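PDB 3CC1: putative alpha-N-acetylgalactosaminidase, which probably hydrolyses terminal alpha-linked N-acetylgalactosamine from the non-reducing ends of glycans such as those of glycolipids and glycoproteins. Local coordinates for residues A[82-85]-A[89-92]; A[153-156]-A[161-164]; A[181-186]-A[200-205]. All coordinates share one frame; numbering follows the deposited sequence.

Contact 1: residues A[82-85]-A[89-92]; sequences PATN and SAKN
The compact, puckered ring of Pro82 is met along its CB–CG edge by the methyl of Ala90. Ala90 CB sits 3.7 Å from Pro82 CB and 3.9 Å from Pro82 CG, so that it bears on two carbons of the ring together. A second apolar patch lies further along, where Thr84 meets Lys91. With chi1 of Thr84 at 52°, OG1 is lodged between the backbone N and the carbonyl carbon, while CG2 is swung beside the N and becomes the branch that touches. Thr84 CG2 lies 3.6 Å from Lys91 CG, and the lysine chain, extended beyond that carbon, crosses the threonine at about a right angle. Lys91 CE passes 4.0 Å from Thr84 CB. Thr84 CG2 also comes within 4.3 Å of Ala90 CB and thereby links the two patches.

Both segments belong to the long loop between strand 49-52 and helix 97-105 of the TIM-barrel domain, probably the catalytic one, and only three residues separate them, so the chain folds back on itself here. Backbone pairing of Ala83 with Trp56 and a bond from Ser89 OG to Glu28 OE1 tie the two sides to the rest of the domain, and Asn85 ND2 is hydrogen-bonded to a diethylene glycol molecule, probably from the crystallisation liquor.

What passes between the segments is van der Waals contact alone: the fold-back is closed by methyl and methylene groups, and even the lysine contributes its aliphatic stem rather than its ammonium.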
# COMPACT_ATOMS: atom_id res chain seq x y z
N PRO A 82 2.13 -24.44 38.16
CA PRO A 82 1.32 -23.30 38.61
C PRO A 82 1.86 -22.51 39.82
O PRO A 82 2.30 -23.06 40.80
CB PRO A 82 -0.07 -23.94 38.90
CG PRO A 82 -0.04 -25.25 38.22
CD PRO A 82 1.37 -25.71 38.20
N ALA A 83 1.82 -21.19 39.72
CA ALA A 83 2.15 -20.30 40.83
C ALA A 83 1.14 -20.56 41.94
O ALA A 83 -0.04 -20.28 41.79
CB ALA A 83 2.15 -18.82 40.37
N THR A 84 1.61 -21.10 43.05
CA THR A 84 0.73 -21.52 44.14
C THR A 84 0.09 -20.38 44.94
O THR A 84 -0.89 -20.59 45.60
CB THR A 84 1.42 -22.50 45.09
OG1 THR A 84 2.67 -21.94 45.51
CG2 THR A 84 1.65 -23.86 44.37
N ASN A 85 0.59 -19.16 44.83
CA ASN A 85 -0.11 -18.00 45.41
C ASN A 85 -1.41 -17.72 44.65
O ASN A 85 -2.45 -17.42 45.23
CB ASN A 85 0.80 -16.76 45.42
CG ASN A 85 1.31 -16.37 44.03
OD1 ASN A 85 1.71 -17.21 43.25
ND2 ASN A 85 1.32 -15.09 43.73
N SER A 89 -4.87 -24.45 44.96
CA SER A 89 -5.23 -25.87 44.82
C SER A 89 -4.11 -26.67 44.14
O SER A 89 -4.13 -27.89 44.16
CB SER A 89 -6.54 -26.05 44.04
OG SER A 89 -6.43 -25.59 42.67
N ALA A 90 -3.15 -25.97 43.57
CA ALA A 90 -2.02 -26.58 42.85
C ALA A 90 -0.96 -27.12 43.81
O ALA A 90 -0.04 -27.80 43.40
CB ALA A 90 -1.38 -25.58 41.92
N LYS A 91 -1.07 -26.76 45.08
CA LYS A 91 -0.02 -27.08 46.05
C LYS A 91 0.12 -28.57 46.28
O LYS A 91 -0.78 -29.37 45.98
CB LYS A 91 -0.30 -26.40 47.38
CG LYS A 91 -0.04 -24.91 47.39
CD LYS A 91 -0.55 -24.33 48.67
CE LYS A 91 -0.30 -22.83 48.74
NZ LYS A 91 -0.60 -22.31 50.11
N ASN A 92 1.28 -28.94 46.80
CA ASN A 92 1.54 -30.32 47.21
C ASN A 92 1.39 -31.34 46.07
O ASN A 92 0.95 -32.47 46.25
CB ASN A 92 0.62 -30.68 48.40
CG ASN A 92 0.88 -29.81 49.63
OD1 ASN A 92 0.44 -28.64 49.68
ND2 ASN A 92 1.56 -30.36 50.62

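Contact 2: residues A[153-156]-A[161-164]; sequences YGVD and GAQS. With SO4 (sulfate ion), chain D.
Ala162 CB touches two atoms of segment 153-156: Val155 CG1 at 3.5 Å and Asp156 O at 3.3 Å. The carbon pair is closer than usual van der Waals contact, a tight spot between Val155 and the helix start. Val155 delivers CG1 to this place by setting it opposite its own backbone N (chi1 171°), while CG2 turns to the other side, beside that N. Asp156 takes part through its carbonyl oxygen; its carboxylate is occupied nearby, where OD1 is hydrogen-bonded to Thr158 OG1.

The contact is a tight strand-to-helix connection: the chain leaves strand 152-155, the middle strand of a small three-stranded antiparallel sheet, and after a short loop enters helix 162-175, whose first turn packs back on the strand it came from. Gly161 is the N-cap residue, with a positive phi (101°) at the bend.

The opening turn of this helix binds a sulfate, probably from the crystallisation liquor. Gly161 N donates to sulfate O2 over 2.8 Å in an almost perfectly straight bond (177°). Sulfate O4 is gripped twice by one residue, by Ser164 N at 2.9 Å and by Ser164 OG at 2.6 Å, because the hydroxyl stands beside its own backbone N. Such anion binding by the amides of a helix start is consistent with the favourable dipole there. Gln163 adds a flank, its CB 3.5 Å from sulfate O1.

Further out, Val155 also packs on Tyr165 and Tyr166 of the same helix and on Met201 of helix 196-208, and Glu198 OE2 accepts a bond from Val155 N.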
# COMPACT_ATOMS: atom_id res chain seq x y z
N TYR A 153 14.35 -20.84 26.51
CA TYR A 153 15.19 -21.04 25.33
C TYR A 153 14.46 -22.05 24.44
O TYR A 153 13.64 -22.84 24.92
CB TYR A 153 16.55 -21.64 25.69
CG TYR A 153 17.49 -20.70 26.43
CD1 TYR A 153 17.88 -19.50 25.86
CD2 TYR A 153 18.00 -21.03 27.68
CE1 TYR A 153 18.77 -18.67 26.53
CE2 TYR A 153 18.87 -20.21 28.35
CZ TYR A 153 19.26 -19.03 27.77
OH TYR A 153 20.11 -18.19 28.45
N GLY A 154 14.73 -21.97 23.15
CA GLY A 154 14.36 -23.02 22.24
C GLY A 154 14.93 -24.37 22.60
O GLY A 154 16.00 -24.49 23.18
N VAL A 155 14.18 -25.39 22.23
CA VAL A 155 14.64 -26.76 22.26
C VAL A 155 15.18 -27.09 20.87
O VAL A 155 14.55 -26.81 19.84
CB VAL A 155 13.51 -27.72 22.67
CG1 VAL A 155 13.93 -29.17 22.49
CG2 VAL A 155 13.08 -27.45 24.11
N ASP A 156 16.38 -27.64 20.84
CA ASP A 156 17.06 -27.99 19.61
C ASP A 156 16.60 -29.36 19.09
O ASP A 156 16.94 -30.40 19.64
CB ASP A 156 18.55 -28.00 19.87
CG ASP A 156 19.37 -28.24 18.62
OD1 ASP A 156 18.87 -28.74 17.58
OD2 ASP A 156 20.57 -27.93 18.73
N GLY A 161 17.08 -36.36 23.16
CA GLY A 161 16.39 -35.95 24.39
C GLY A 161 15.40 -34.82 24.23
O GLY A 161 14.62 -34.52 25.15
N ALA A 162 15.41 -34.17 23.06
CA ALA A 162 14.52 -33.04 22.80
C ALA A 162 13.05 -33.49 22.75
O ALA A 162 12.15 -32.84 23.34
CB ALA A 162 14.93 -32.34 21.48
N GLN A 163 12.80 -34.58 22.02
CA GLN A 163 11.45 -35.10 21.88
C GLN A 163 10.96 -35.56 23.26
O GLN A 163 9.79 -35.40 23.61
CB GLN A 163 11.40 -36.28 20.89
CG GLN A 163 9.99 -36.82 20.71
CD GLN A 163 9.08 -35.81 20.07
OE1 GLN A 163 9.31 -35.40 18.92
NE2 GLN A 163 8.04 -35.40 20.78
N SER A 164 11.88 -36.11 24.04
CA SER A 164 11.55 -36.61 25.38
C SER A 164 11.06 -35.49 26.28
O SER A 164 10.10 -35.65 27.04
CB SER A 164 12.74 -37.30 26.05
OG SER A 164 13.05 -38.51 25.39
S SO4 D . 14.54 -38.68 22.12
O1 SO4 D . 13.44 -39.14 21.29
O2 SO4 D . 15.62 -38.04 21.38
O3 SO4 D . 15.13 -39.80 22.81
O4 SO4 D . 14.07 -37.75 23.16

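Contact 3: residues A[181-186]-A[200-205]; sequences VKVDDI and KMIQRA. With SO4 (sulfate ion), chain C; IMD (imidazole), chain G.
Ile202 CD1 meets Val183 CG1 and Ile186 CD1 tip to tip, at 4.2 Å and 4.0 Å. This is the seam of a beta-alpha-beta unit of the TIM-barrel domain: helix 196-208 lies against parallel strand 180-184 on its way to strand 214-216. All three residues are buried, yet the interlock is modest, since a single methyl of the helix carries the contact to this strand. Ile202 reaches it with CG1 beside its backbone N (chi1 -69°) and the chain extended beyond. Leu215 of the next strand touches both Val183 and Ile202 and adds to this apolar layer.

Against this buried layer stands the polar C-terminal end of the strand, the end at which TIM barrels carry their active sites. Asp184 takes no part in the helix contact; its OD2 is bonded to His113 ND1 and receives only a weak bond from imidazole N3, at 3.5 Å. A sulfate lies nearby, like the imidazole probably from the crystallisation liquor; Ser218 OG and Ala187 N of the same chain and Arg190 of the second subunit bind it too. Asp185 N donates to sulfate O2 at 2.8 Å. Ile186 N donates to sulfate O3 at 3.0 Å, with an N-H...O angle of 154°.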
# COMPACT_ATOMS: atom_id res chain seq x y z
N VAL A 181 -4.21 -26.90 24.52
CA VAL A 181 -2.91 -26.22 24.68
C VAL A 181 -2.65 -25.31 23.45
O VAL A 181 -2.68 -25.78 22.29
CB VAL A 181 -1.75 -27.22 24.88
CG1 VAL A 181 -0.43 -26.47 24.95
CG2 VAL A 181 -1.94 -28.06 26.16
N LYS A 182 -2.45 -24.01 23.70
CA LYS A 182 -2.00 -23.08 22.67
C LYS A 182 -0.52 -22.78 22.91
O LYS A 182 -0.13 -22.43 24.02
CB LYS A 182 -2.80 -21.77 22.70
CG LYS A 182 -2.36 -20.76 21.61
CD LYS A 182 -3.54 -20.09 20.93
CE LYS A 182 -3.05 -19.17 19.76
N VAL A 183 0.30 -22.94 21.88
CA VAL A 183 1.73 -22.64 22.00
C VAL A 183 1.97 -21.24 21.41
O VAL A 183 1.65 -20.96 20.24
CB VAL A 183 2.59 -23.70 21.31
CG1 VAL A 183 4.09 -23.50 21.62
CG2 VAL A 183 2.08 -25.11 21.69
N ASP A 184 2.49 -20.36 22.27
CA ASP A 184 2.95 -19.03 21.86
C ASP A 184 4.45 -19.02 21.54
O ASP A 184 5.20 -19.95 21.89
CB ASP A 184 2.57 -18.02 22.96
CG ASP A 184 1.01 -17.87 23.13
OD1 ASP A 184 0.27 -17.85 22.11
OD2 ASP A 184 0.51 -17.74 24.25
N ASP A 185 4.88 -17.99 20.81
CA ASP A 185 6.27 -17.88 20.31
C ASP A 185 6.65 -19.03 19.38
O ASP A 185 7.79 -19.48 19.35
CB ASP A 185 7.30 -17.88 21.42
CG ASP A 185 8.72 -17.54 20.90
OD1 ASP A 185 8.82 -16.69 19.99
OD2 ASP A 185 9.73 -18.16 21.36
N ILE A 186 5.66 -19.50 18.63
CA ILE A 186 5.83 -20.64 17.77
C ILE A 186 5.83 -20.22 16.32
O ILE A 186 6.35 -20.95 15.48
CB ILE A 186 4.74 -21.74 18.08
CG1 ILE A 186 5.24 -23.10 17.59
CG2 ILE A 186 3.36 -21.34 17.51
CD1 ILE A 186 6.59 -23.58 18.24
N LYS A 200 6.95 -29.97 14.89
CA LYS A 200 6.71 -31.40 14.65
C LYS A 200 6.85 -32.20 15.95
O LYS A 200 6.06 -33.12 16.21
CB LYS A 200 7.64 -31.94 13.56
CG LYS A 200 7.47 -31.30 12.17
CD LYS A 200 8.39 -32.03 11.16
CE LYS A 200 8.46 -31.38 9.77
NZ LYS A 200 9.08 -32.36 8.76
N MSE A 201 7.81 -31.82 16.79
CA MSE A 201 7.99 -32.51 18.09
C MSE A 201 6.79 -32.30 19.02
O MSE A 201 6.37 -33.22 19.68
CB MSE A 201 9.25 -32.04 18.81
CG MSE A 201 10.51 -32.53 18.15
SE MSE A 201 12.12 -32.21 19.20
CE MSE A 201 11.95 -30.32 19.55
N ILE A 202 6.29 -31.05 19.06
CA ILE A 202 5.15 -30.71 19.90
C ILE A 202 3.99 -31.57 19.44
O ILE A 202 3.27 -32.16 20.24
CB ILE A 202 4.84 -29.19 19.87
CG1 ILE A 202 5.98 -28.44 20.60
CG2 ILE A 202 3.45 -28.90 20.48
CD1 ILE A 202 6.10 -26.93 20.30
N GLN A 203 3.85 -31.70 18.14
CA GLN A 203 2.71 -32.42 17.57
C GLN A 203 2.77 -33.90 17.93
O GLN A 203 1.76 -34.51 18.33
CB GLN A 203 2.63 -32.20 16.07
CG GLN A 203 2.14 -30.80 15.70
CD GLN A 203 2.22 -30.52 14.21
OE1 GLN A 203 3.12 -31.01 13.53
NE2 GLN A 203 1.28 -29.73 13.70
N ARG A 204 3.96 -34.47 17.84
CA ARG A 204 4.18 -35.85 18.21
C ARG A 204 3.94 -36.10 19.69
O ARG A 204 3.41 -37.14 20.07
CB ARG A 204 5.59 -36.29 17.83
CG ARG A 204 5.73 -36.43 16.35
CD ARG A 204 6.97 -37.19 15.98
NE ARG A 204 8.13 -36.32 16.01
CZ ARG A 204 8.65 -35.75 14.92
NH1 ARG A 204 8.11 -35.98 13.73
NH2 ARG A 204 9.70 -34.95 15.03
N ALA A 205 4.34 -35.12 20.51
CA ALA A 205 4.21 -35.20 21.97
C ALA A 205 2.76 -35.19 22.39
O ALA A 205 2.32 -36.02 23.17
CB ALA A 205 4.98 -34.04 22.66
S SO4 C . 3.26 -16.34 18.12
O1 SO4 C . 4.49 -15.84 17.52
O2 SO4 C . 3.22 -16.12 19.59
O3 SO4 C . 3.27 -17.79 17.91
O4 SO4 C . 2.08 -15.74 17.51
N1 IMD G . 0.40 -12.52 24.00
C2 IMD G . 0.64 -13.86 24.05
N3 IMD G . -0.28 -14.42 24.87
C4 IMD G . -1.08 -13.45 25.34
C5 IMD G . -0.66 -12.25 24.79

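How the contacts relate
Contacts 2 and 3 are neighbours, with centres 12 Å apart, and helix 162-175 leads directly into strand 180-184. Helices 162-175 and 196-208 join them side by side: Gln163 NE2 probably donates to Met201 O at 3.0 Å, Gln163 OE1 probably accepts from Arg204 NE, and Ala162 CB packs on the selenium of Met201. Contact 1 stands apart, its nearest atoms about 13 Å from contact 3 and about 17 Å from contact 2, in a loop earlier in the chain. Of the three, contact 3 lies nearest the chain's centre, about 15 Å away, and reaches the strand end where this fold places its active site; contacts 1 and 2 are each 26 Å from that centre.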